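Local coordinates for protein putative acetyltransferase Ta0821 (Thermoplasma acidophilum DSM 1728, PDB 3C26) that probably transfers acyl groups, most likely acetyl from acetyl-coenzyme A, to an acceptor that is not established, at residues Asp34-Leu39 / Tyr125-Pro130; Glu54-Asp59 / Thr74-Lys79; Trp172-Ile177 / Tyr181-Asp186. One frame throughout, in Å; residues are numbered along the deposited sequence. Where two conformers were deposited one is given.

In the fold
Contacts 1 and 2 both lie in the GNAT-family part of the chain, contact 2 nested inside the loop that contact 1 closes. Helix 31-40 supplies contact 1 and the next helix, 45-58, supplies contact 2. Their partners, the turn after strand 119-125 and strand 70-79, belong to the same GNAT-family sheet, so two successive helices pack on elements of one region. Contact 3 follows later, in a separate two-stranded hairpin, 174-177 with 180-183. Its centre is about 21 Å from that of contact 2 and about 27 Å from that of contact 1, across the chain's centre. None touches another, although a salt bridge from Glu78 to Lys180 ties strand 70-79 to the hairpin.

Contact 1: residues Asp34-Leu39 / Tyr125-Pro130. With EDO (1,2-ethanediol), chain H; EDO (1,2-ethanediol), chain I.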
loop_
_atom_site.group_PDB
_atom_site.type_symbol
_atom_site.label_atom_id
_atom_site.label_comp_id
_atom_site.label_asym_id
_atom_site.label_seq_id
_atom_site.Cartn_x
_atom_site.Cartn_y
_atom_site.Cartn_z
ATOM N N ASP A 34 -9.423 -4.211 9.772
ATOM C CA ASP A 34 -8.159 -3.684 10.312
ATOM C C ASP A 34 -7.244 -3.299 9.156
ATOM O O ASP A 34 -6.554 -2.312 9.192
ATOM C CB ASP A 34 -7.457 -4.694 11.224
ATOM C CG ASP A 34 -8.102 -4.803 12.606
ATOM O OD1 ASP A 34 -8.940 -3.937 12.960
ATOM O OD2 ASP A 34 -7.740 -5.735 13.367
ATOM N N LEU A 35 -7.233 -4.127 8.143
ATOM C CA LEU A 35 -6.499 -3.819 6.907
ATOM C C LEU A 35 -7.015 -2.519 6.223
ATOM O O LEU A 35 -6.219 -1.699 5.763
ATOM C CB LEU A 35 -6.484 -5.004 5.953
ATOM C CG LEU A 35 -5.777 -4.757 4.616
ATOM C CD1 LEU A 35 -4.360 -4.148 4.794
ATOM C CD2 LEU A 35 -5.800 -6.040 3.783
ATOM N N TYR A 36 -8.333 -2.320 6.172
ATOM C CA TYR A 36 -8.871 -1.059 5.610
ATOM C C TYR A 36 -8.253 0.180 6.291
ATOM O O TYR A 36 -7.850 1.151 5.647
ATOM C CB TYR A 36 -10.412 -0.953 5.752
ATOM C CG TYR A 36 -10.943 0.270 5.060
ATOM C CD1 TYR A 36 -11.328 0.236 3.717
ATOM C CD2 TYR A 36 -10.977 1.509 5.718
ATOM C CE1 TYR A 36 -11.762 1.419 3.059
ATOM C CE2 TYR A 36 -11.411 2.645 5.089
ATOM C CZ TYR A 36 -11.794 2.596 3.734
ATOM O OH TYR A 36 -12.258 3.767 3.114
ATOM N N SER A 37 -8.220 0.151 7.616
ATOM C CA SER A 37 -7.741 1.304 8.371
ATOM C C SER A 37 -6.304 1.634 8.035
ATOM O O SER A 37 -5.926 2.781 7.864
ATOM C CB SER A 37 -7.832 1.050 9.889
ATOM O OG SER A 37 -9.142 0.682 10.260
ATOM N N LYS A 38 -5.476 0.608 7.942
ATOM C CA LYS A 38 -4.063 0.828 7.636
ATOM C C LYS A 38 -3.903 1.417 6.245
ATOM O O LYS A 38 -3.096 2.287 6.027
ATOM C CB LYS A 38 -3.260 -0.474 7.743
ATOM C CG LYS A 38 -3.230 -1.137 9.122
ATOM C CD LYS A 38 -2.240 -2.291 9.054
ATOM C CE LYS A 38 -2.101 -3.130 10.309
ATOM N NZ LYS A 38 -1.134 -4.297 10.064
ATOM N N LEU A 39 -4.669 0.899 5.310
ATOM C CA LEU A 39 -4.615 1.333 3.915
ATOM C C LEU A 39 -5.113 2.780 3.827
ATOM O O LEU A 39 -4.517 3.647 3.158
ATOM C CB LEU A 39 -5.395 0.379 3.006
ATOM C CG LEU A 39 -4.742 -1.029 2.795
ATOM C CD1 LEU A 39 -5.638 -2.039 2.029
ATOM C CD2 LEU A 39 -3.345 -0.922 2.103
ATOM N N TYR A 125 -9.800 4.680 -4.216
ATOM C CA TYR A 125 -8.410 4.244 -4.022
ATOM C C TYR A 125 -8.154 2.950 -4.776
ATOM O O TYR A 125 -9.004 2.082 -4.832
ATOM C CB TYR A 125 -8.087 4.012 -2.563
ATOM C CG TYR A 125 -7.874 5.238 -1.708
ATOM C CD1 TYR A 125 -6.794 6.086 -1.931
ATOM C CD2 TYR A 125 -8.679 5.491 -0.614
ATOM C CE1 TYR A 125 -6.571 7.158 -1.152
ATOM C CE2 TYR A 125 -8.425 6.559 0.218
ATOM C CZ TYR A 125 -7.397 7.401 -0.069
ATOM O OH TYR A 125 -7.126 8.461 0.792
ATOM N N SER A 126 -6.967 2.850 -5.359
ATOM C CA SER A 126 -6.538 1.684 -6.168
ATOM C C SER A 126 -6.547 0.377 -5.349
ATOM O O SER A 126 -6.662 -0.712 -5.898
ATOM C CB SER A 126 -5.117 1.893 -6.686
ATOM O OG SER A 126 -4.206 2.142 -5.607
ATOM N N TRP A 127 -6.423 0.488 -4.030
ATOM C CA TRP A 127 -6.425 -0.721 -3.138
ATOM C C TRP A 127 -7.818 -1.101 -2.626
ATOM O O TRP A 127 -8.013 -2.121 -1.958
ATOM C CB TRP A 127 -5.516 -0.493 -1.920
ATOM C CG TRP A 127 -5.759 0.815 -1.173
ATOM C CD1 TRP A 127 -4.964 1.938 -1.237
ATOM C CD2 TRP A 127 -6.782 1.116 -0.228
ATOM N NE1 TRP A 127 -5.466 2.915 -0.448
ATOM C CE2 TRP A 127 -6.566 2.441 0.210
ATOM C CE3 TRP A 127 -7.883 0.406 0.281
ATOM C CZ2 TRP A 127 -7.409 3.081 1.137
ATOM C CZ3 TRP A 127 -8.714 1.037 1.227
ATOM C CH2 TRP A 127 -8.475 2.356 1.635
ATOM N N ASN A 128 -8.806 -0.253 -2.915
ATOM C CA ASN A 128 -10.150 -0.451 -2.359
ATOM C C ASN A 128 -10.971 -1.330 -3.276
ATOM O O ASN A 128 -11.883 -0.898 -3.956
ATOM C CB ASN A 128 -10.846 0.867 -2.045
ATOM C CG ASN A 128 -12.082 0.663 -1.222
ATOM O OD1 ASN A 128 -12.448 -0.473 -0.945
ATOM N ND2 ASN A 128 -12.716 1.763 -0.770
ATOM N N GLU A 129 -10.600 -2.599 -3.249
ATOM C CA GLU A 129 -11.114 -3.567 -4.170
ATOM C C GLU A 129 -12.636 -3.713 -4.115
ATOM O O GLU A 129 -13.258 -3.805 -5.156
ATOM C CB GLU A 129 -10.443 -4.920 -3.985
ATOM C CG GLU A 129 -10.672 -5.854 -5.135
ATOM C CD GLU A 129 -9.949 -5.443 -6.442
ATOM O OE1 GLU A 129 -9.035 -4.616 -6.430
ATOM O OE2 GLU A 129 -10.319 -5.988 -7.499
ATOM N N PRO A 130 -13.237 -3.795 -2.900
ATOM C CA PRO A 130 -14.702 -3.901 -2.826
ATOM C C PRO A 130 -15.401 -2.683 -3.455
ATOM O O PRO A 130 -16.394 -2.810 -4.147
ATOM C CB PRO A 130 -14.946 -3.959 -1.317
ATOM C CG PRO A 130 -13.729 -4.651 -0.799
ATOM C CD PRO A 130 -12.613 -4.034 -1.579
HETATM C C1 EDO H . -1.750 -1.490 -3.931
HETATM O O1 EDO H . -1.623 -0.533 -2.866
HETATM C C2 EDO H . -3.062 -1.270 -4.659
HETATM O O2 EDO H . -2.844 -0.065 -5.358
HETATM C C1 EDO I . -11.125 -2.989 -10.575
HETATM O O1 EDO I . -11.351 -3.870 -9.462
HETATM C C2 EDO I . -11.726 -3.562 -11.845
HETATM O O2 EDO I . -13.126 -3.708 -11.640
#
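Leu39 sets its CB over the six-membered ring of the Trp127 indole, 3.5 Å from the centroid and only 7° off the ring normal, a CH-pi contact over the middle of the face. CD1 of Leu39 adds to it at 3.8 Å from Trp127 CE3. The indole presents its rim to a second residue, Tyr36, in an offset edge-to-face pair with planes at 75°; the closest atoms are Trp127 CZ3 and Tyr36 CE1, at 3.6 Å. Trp127 CG sits between its own backbone N and carbonyl carbon (chi1 50°), which places the ring between Leu39 CB on one face and Tyr125 CB on the opposite one. The type I turn Tyr125-Asn128 leads from strand 119-125 into helix 129-138, with Asn128 at the N-cap, so a GNAT-family strand-to-helix junction is packed against an earlier helix. Asn128 ND2 comes to the Tyr36 ring edge, in plane but at 4.0 Å from CE1, while its OD1 is bonded to Trp27 NE1; Tyr36 OH bonds to Ser24. Tyr36, Leu39, Trp127 and Asn128 are buried, whereas Ser126 is partly exposed and Lys38 exposed. Ser126 OG, which also bonds to Ser258 N, is hydrogen-bonded at 2.6 Å to O2 of an ethanediol, probably from the crystallisation liquor. Lys38 was modelled in two conformers, so the salt bridge from its NZ to Glu129 of the second subunit is tentative.

Contact 2: residues Glu54-Asp59 / Thr74-Lys79. With EDO (1,2-ethanediol), chain E.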
loop_
_atom_site.group_PDB
_atom_site.type_symbol
_atom_site.label_atom_id
_atom_site.label_comp_id
_atom_site.label_asym_id
_atom_site.label_seq_id
_atom_site.Cartn_x
_atom_site.Cartn_y
_atom_site.Cartn_z
ATOM N N GLU A 54 -19.563 18.090 7.635
ATOM C CA GLU A 54 -20.564 18.856 8.406
ATOM C C GLU A 54 -21.100 20.005 7.559
ATOM O O GLU A 54 -22.343 20.221 7.480
ATOM C CB GLU A 54 -20.028 19.341 9.761
ATOM C CG GLU A 54 -21.141 20.020 10.550
ATOM C CD GLU A 54 -20.751 20.374 11.965
ATOM O OE1 GLU A 54 -19.580 20.210 12.336
ATOM O OE2 GLU A 54 -21.642 20.807 12.718
ATOM N N ARG A 55 -20.171 20.664 6.854
ATOM C CA ARG A 55 -20.492 21.773 5.927
ATOM C C ARG A 55 -21.425 21.302 4.820
ATOM O O ARG A 55 -22.443 21.924 4.500
ATOM C CB ARG A 55 -19.230 22.424 5.330
ATOM C CG ARG A 55 -18.661 23.525 6.220
ATOM C CD ARG A 55 -17.321 24.114 5.778
ATOM N NE ARG A 55 -16.151 23.287 6.131
ATOM C CZ ARG A 55 -14.920 23.540 5.696
ATOM N NH1 ARG A 55 -14.705 24.571 4.884
ATOM N NH2 ARG A 55 -13.905 22.757 6.039
ATOM N N TRP A 56 -21.080 20.157 4.260
ATOM C CA TRP A 56 -21.882 19.557 3.214
ATOM C C TRP A 56 -23.293 19.297 3.645
ATOM O O TRP A 56 -24.206 19.568 2.902
ATOM C CB TRP A 56 -21.293 18.208 2.770
ATOM C CG TRP A 56 -20.024 18.316 1.930
ATOM C CD1 TRP A 56 -19.577 19.421 1.266
ATOM C CD2 TRP A 56 -19.136 17.256 1.575
ATOM N NE1 TRP A 56 -18.461 19.120 0.544
ATOM C CE2 TRP A 56 -18.159 17.796 0.728
ATOM C CE3 TRP A 56 -19.071 15.893 1.897
ATOM C CZ2 TRP A 56 -17.127 17.022 0.190
ATOM C CZ3 TRP A 56 -18.027 15.136 1.363
ATOM C CH2 TRP A 56 -17.098 15.691 0.513
ATOM N N VAL A 57 -23.429 18.670 4.818
ATOM C CA VAL A 57 -24.746 18.325 5.395
ATOM C C VAL A 57 -25.576 19.581 5.541
ATOM O O VAL A 57 -26.750 19.628 5.195
ATOM C CB VAL A 57 -24.658 17.563 6.782
ATOM C CG1 VAL A 57 -26.049 17.358 7.368
ATOM C CG2 VAL A 57 -23.906 16.218 6.624
ATOM N N ASN A 58 -24.925 20.619 6.034
ATOM C CA ASN A 58 -25.580 21.922 6.242
ATOM C C ASN A 58 -25.962 22.625 4.939
ATOM O O ASN A 58 -26.904 23.404 4.909
ATOM C CB ASN A 58 -24.708 22.831 7.107
ATOM C CG ASN A 58 -24.807 22.486 8.583
ATOM O OD1 ASN A 58 -25.881 22.177 9.063
ATOM N ND2 ASN A 58 -23.711 22.624 9.315
ATOM N N ASP A 59 -25.239 22.308 3.866
ATOM C CA ASP A 59 -25.481 22.938 2.543
ATOM C C ASP A 59 -26.554 22.175 1.771
ATOM O O ASP A 59 -26.958 22.571 0.694
ATOM C CB ASP A 59 -24.238 22.934 1.646
ATOM C CG ASP A 59 -23.112 23.824 2.153
ATOM O OD1 ASP A 59 -23.321 24.646 3.084
ATOM O OD2 ASP A 59 -21.989 23.681 1.581
ATOM N N THR A 74 -24.310 7.645 4.278
ATOM C CA THR A 74 -24.282 8.935 3.587
ATOM C C THR A 74 -23.708 8.795 2.208
ATOM O O THR A 74 -22.931 7.873 1.908
ATOM C CB THR A 74 -23.388 9.981 4.341
ATOM O OG1 THR A 74 -22.014 9.516 4.401
ATOM C CG2 THR A 74 -23.895 10.246 5.752
ATOM N N ILE A 75 -24.127 9.721 1.358
ATOM C CA ILE A 75 -23.461 9.973 0.093
ATOM C C ILE A 75 -23.505 11.491 -0.159
ATOM O O ILE A 75 -24.547 12.122 0.049
ATOM C CB ILE A 75 -24.091 9.204 -1.123
ATOM C CG1 ILE A 75 -23.269 9.400 -2.385
ATOM C CG2 ILE A 75 -25.487 9.745 -1.460
ATOM C CD1 ILE A 75 -22.126 8.525 -2.513
ATOM N N HIS A 76 -22.365 12.050 -0.593
ATOM C CA HIS A 76 -22.290 13.460 -1.021
ATOM C C HIS A 76 -22.413 13.559 -2.553
ATOM O O HIS A 76 -21.871 12.747 -3.274
ATOM C CB HIS A 76 -20.974 14.104 -0.554
ATOM C CG HIS A 76 -20.781 15.523 -1.017
ATOM N ND1 HIS A 76 -19.716 15.922 -1.808
ATOM C CD2 HIS A 76 -21.521 16.638 -0.790
ATOM C CE1 HIS A 76 -19.831 17.217 -2.063
ATOM N NE2 HIS A 76 -20.908 17.675 -1.447
HETATM N N MSE A 77 -23.153 14.559 -3.028
HETATM C CA MSE A 77 -23.255 14.842 -4.457
HETATM C C MSE A 77 -23.000 16.334 -4.734
HETATM O O MSE A 77 -23.467 17.221 -4.030
HETATM C CB MSE A 77 -24.659 14.565 -4.996
HETATM C CG MSE A 77 -25.257 13.280 -4.645
HETATM SE SE MSE A 77 -27.197 13.376 -5.051
HETATM C CE MSE A 77 -27.606 11.925 -3.840
ATOM N N GLU A 78 -22.276 16.608 -5.794
ATOM C CA GLU A 78 -22.025 17.981 -6.136
ATOM C C GLU A 78 -21.919 18.180 -7.627
ATOM O O GLU A 78 -21.053 17.602 -8.276
ATOM C CB GLU A 78 -20.763 18.504 -5.432
ATOM C CG GLU A 78 -20.515 19.940 -5.815
ATOM C CD GLU A 78 -19.526 20.643 -4.944
ATOM O OE1 GLU A 78 -19.438 20.310 -3.759
ATOM O OE2 GLU A 78 -18.835 21.541 -5.470
ATOM N N LYS A 79 -22.816 19.028 -8.139
ATOM C CA LYS A 79 -22.867 19.337 -9.570
ATOM C C LYS A 79 -21.673 20.220 -9.888
ATOM O O LYS A 79 -21.380 21.169 -9.176
ATOM C CB LYS A 79 -24.188 20.001 -9.954
ATOM C CG LYS A 79 -24.378 20.180 -11.451
ATOM C CD LYS A 79 -25.781 20.495 -11.777
ATOM C CE LYS A 79 -26.480 19.310 -12.441
ATOM N NZ LYS A 79 -27.955 19.613 -12.731
HETATM C C1 EDO E . -16.739 15.409 -4.186
HETATM O O1 EDO E . -17.078 16.648 -3.579
HETATM C C2 EDO E . -16.739 14.340 -3.127
HETATM O O2 EDO E . -18.026 14.202 -2.574
HETATM O O HOH W 1 -17.072 20.387 -2.178
#
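Trp56 and His76 carry nearly all of the surface buried here, and they meet as a face-to-face stack. The imidazole is almost exactly parallel to the indole, with planes at 2° and its centroid 3.5 Å from that of the six-membered ring. His76 CE1 to Trp56 CE2, at 3.3 Å, is the closest approach, while His76 CD2 and CG lie against Trp56 CD2 and CE3, so the small ring spans the fusion bond of the large one. His76 CG is anti to its backbone N (chi1 177°), which sends the ring from strand 70-79 up to helix 45-58. That helix thus packs on strand 70-79 of the GNAT-family sheet, here through one aromatic pair, with Trp56 and Val57 also touching Val62 of strand 62-67. At the polar rims, His76 ND1 makes a short bond of 2.5 Å, nearly straight at 169°, to O2 of an ethanediol that probably came from the crystallisation liquor. A water accepts a weak bond from Trp56 NE1 and donates to Glu78 OE1 at 2.8 Å, while Glu78 OE2 pairs with Lys180. With no hydrogen bond directly between the segments, the contact is consistent with dispersion and stacking between the rings, supplemented by a weak water bridge.

Contact 3: residues Trp172-Ile177 / Tyr181-Asp186; sequences WRCFFI and YMCSDD
Cys174 and Cys183 both set SG anti to the carbonyl carbon (chi1 -56° and -44°), which brings the sulfurs together. The resulting disulfide, SG to SG 2.0 Å with chi3 of 101°, bridges a non-hydrogen-bonded pair of the antiparallel beta hairpin 174-177/180-183, a cross-strand disulfide whose CA atoms are just 4.0 Å apart. One residue further along, Phe175 and Met182 form the hydrogen-bonded pair: Phe175 N reaches Met182 O at 2.8 Å, and Met182 N returns a bond to Phe175 O at 2.9 Å. Beyond the cystine, Ser184 N extends the ladder to Arg173 O. On the disulfide face the edge of Tyr181 meets the face of Phe176, while Tyr181 CE2 touches Cys174 CB at 3.4 Å; the Tyr181 hydroxyl bonds to Arg244, which also binds Cys174 O. The other face carries Phe175, stacked on Phe205, and selenomethionine Met182, whose CE lies 3.8 Å from Ile177 CB. At the open end, the chain of Arg173 bends at CB-CG and sends NE to Asp185 O at 3.2 Å; that oxygen lies in the guanidinium plane, although NE stands well above the carbonyl plane of Asp185.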
loop_
_atom_site.group_PDB
_atom_site.type_symbol
_atom_site.label_atom_id
_atom_site.label_comp_id
_atom_site.label_asym_id
_atom_site.label_seq_id
_atom_site.Cartn_x
_atom_site.Cartn_y
_atom_site.Cartn_z
ATOM N N TRP A 172 -4.156 19.461 -20.946
ATOM C CA TRP A 172 -5.214 18.771 -20.232
ATOM C C TRP A 172 -6.405 19.706 -20.059
ATOM O O TRP A 172 -6.238 20.930 -19.964
ATOM C CB TRP A 172 -4.744 18.327 -18.869
ATOM C CG TRP A 172 -3.747 17.313 -19.006
ATOM C CD1 TRP A 172 -2.393 17.482 -19.005
ATOM C CD2 TRP A 172 -3.988 15.961 -19.291
ATOM N NE1 TRP A 172 -1.787 16.294 -19.223
ATOM C CE2 TRP A 172 -2.752 15.336 -19.393
ATOM C CE3 TRP A 172 -5.147 15.193 -19.428
ATOM C CZ2 TRP A 172 -2.632 13.980 -19.644
ATOM C CZ3 TRP A 172 -5.013 13.849 -19.645
ATOM C CH2 TRP A 172 -3.775 13.266 -19.781
ATOM N N ARG A 173 -7.596 19.124 -20.106
ATOM C CA ARG A 173 -8.845 19.864 -19.938
ATOM C C ARG A 173 -9.713 19.340 -18.846
ATOM O O ARG A 173 -10.780 19.859 -18.634
ATOM C CB ARG A 173 -9.684 19.819 -21.189
ATOM C CG ARG A 173 -9.771 21.085 -21.885
ATOM C CD ARG A 173 -8.463 21.482 -22.336
ATOM N NE ARG A 173 -8.452 22.888 -22.697
ATOM C CZ ARG A 173 -7.344 23.572 -22.867
ATOM N NH1 ARG A 173 -6.147 22.978 -22.692
ATOM N NH2 ARG A 173 -7.441 24.850 -23.191
ATOM N N CYS A 174 -9.307 18.230 -18.250
ATOM C CA CYS A 174 -10.010 17.701 -17.048
ATOM C C CYS A 174 -8.983 17.668 -15.984
ATOM O O CYS A 174 -7.838 17.306 -16.245
ATOM C CB CYS A 174 -10.617 16.326 -17.236
ATOM S SG CYS A 174 -11.735 16.224 -18.595
ATOM N N PHE A 175 -9.411 18.088 -14.800
ATOM C CA PHE A 175 -8.560 18.294 -13.642
ATOM C C PHE A 175 -9.227 17.933 -12.341
ATOM O O PHE A 175 -10.425 17.981 -12.210
ATOM C CB PHE A 175 -8.262 19.803 -13.438
ATOM C CG PHE A 175 -8.034 20.580 -14.687
ATOM C CD1 PHE A 175 -9.102 21.151 -15.365
ATOM C CD2 PHE A 175 -6.735 20.826 -15.130
ATOM C CE1 PHE A 175 -8.896 21.873 -16.489
ATOM C CE2 PHE A 175 -6.518 21.565 -16.274
ATOM C CZ PHE A 175 -7.598 22.087 -16.954
ATOM N N PHE A 176 -8.390 17.606 -11.371
ATOM C CA PHE A 176 -8.818 17.406 -9.989
ATOM C C PHE A 176 -8.726 18.749 -9.339
ATOM O O PHE A 176 -7.654 19.341 -9.282
ATOM C CB PHE A 176 -7.958 16.401 -9.219
ATOM C CG PHE A 176 -8.690 15.171 -8.800
ATOM C CD1 PHE A 176 -9.908 15.260 -8.154
ATOM C CD2 PHE A 176 -8.138 13.925 -8.981
ATOM C CE1 PHE A 176 -10.597 14.138 -7.722
ATOM C CE2 PHE A 176 -8.823 12.790 -8.556
ATOM C CZ PHE A 176 -10.062 12.920 -7.911
ATOM N N ILE A 177 -9.869 19.274 -8.927
ATOM C CA ILE A 177 -9.894 20.491 -8.181
ATOM C C ILE A 177 -10.775 20.305 -6.944
ATOM O O ILE A 177 -11.940 19.915 -7.041
ATOM C CB ILE A 177 -10.394 21.637 -9.010
ATOM C CG1 ILE A 177 -9.465 21.850 -10.222
ATOM C CG2 ILE A 177 -10.431 22.924 -8.204
ATOM C CD1 ILE A 177 -9.780 23.116 -10.979
ATOM N N TYR A 181 -13.266 15.917 -9.953
ATOM C CA TYR A 181 -12.678 15.802 -11.282
ATOM C C TYR A 181 -13.641 16.454 -12.291
ATOM O O TYR A 181 -14.728 15.951 -12.578
ATOM C CB TYR A 181 -12.369 14.329 -11.645
ATOM C CG TYR A 181 -11.401 14.182 -12.803
ATOM C CD1 TYR A 181 -10.025 14.430 -12.627
ATOM C CD2 TYR A 181 -11.834 13.777 -14.057
ATOM C CE1 TYR A 181 -9.133 14.276 -13.647
ATOM C CE2 TYR A 181 -10.938 13.661 -15.087
ATOM C CZ TYR A 181 -9.598 13.920 -14.890
ATOM O OH TYR A 181 -8.728 13.775 -15.949
HETATM N N MSE A 182 -13.196 17.561 -12.848
HETATM C CA MSE A 182 -14.031 18.394 -13.695
HETATM C C MSE A 182 -13.314 18.828 -14.956
HETATM O O MSE A 182 -12.103 18.979 -14.978
HETATM C CB MSE A 182 -14.444 19.656 -12.903
HETATM C CG MSE A 182 -13.287 20.555 -12.514
HETATM SE SE MSE A 182 -13.758 22.189 -11.468
HETATM C CE MSE A 182 -14.095 21.400 -9.741
ATOM N N CYS A 183 -14.093 19.065 -15.987
ATOM C CA CYS A 183 -13.560 19.498 -17.258
ATOM C C CYS A 183 -14.106 20.858 -17.644
ATOM O O CYS A 183 -15.188 21.286 -17.223
ATOM C CB CYS A 183 -13.838 18.483 -18.366
ATOM S SG CYS A 183 -13.546 16.749 -17.871
ATOM N N SER A 184 -13.289 21.556 -18.400
ATOM C CA SER A 184 -13.708 22.823 -18.997
ATOM C C SER A 184 -12.806 23.186 -20.175
ATOM O O SER A 184 -11.579 23.270 -20.028
ATOM C CB SER A 184 -13.746 23.945 -17.964
ATOM O OG SER A 184 -13.904 25.183 -18.628
ATOM N N ASP A 185 -13.465 23.369 -21.330
ATOM C CA ASP A 185 -12.846 23.691 -22.672
ATOM C C ASP A 185 -11.905 24.837 -22.563
ATOM O O ASP A 185 -10.871 24.941 -23.238
ATOM C CB ASP A 185 -13.909 24.146 -23.697
ATOM C CG ASP A 185 -14.825 23.003 -24.159
ATOM O OD1 ASP A 185 -14.609 21.839 -23.725
ATOM O OD2 ASP A 185 -15.759 23.270 -24.945
ATOM N N ASP A 186 -12.387 25.751 -21.758
ATOM C CA ASP A 186 -11.660 26.924 -21.403
ATOM C C ASP A 186 -11.372 26.812 -19.934
ATOM O O ASP A 186 -12.259 27.116 -19.137
ATOM C CB ASP A 186 -12.506 28.159 -21.624
ATOM C CG ASP A 186 -11.807 29.415 -21.136
ATOM O OD1 ASP A 186 -10.599 29.299 -20.807
ATOM O OD2 ASP A 186 -12.445 30.492 -21.071
#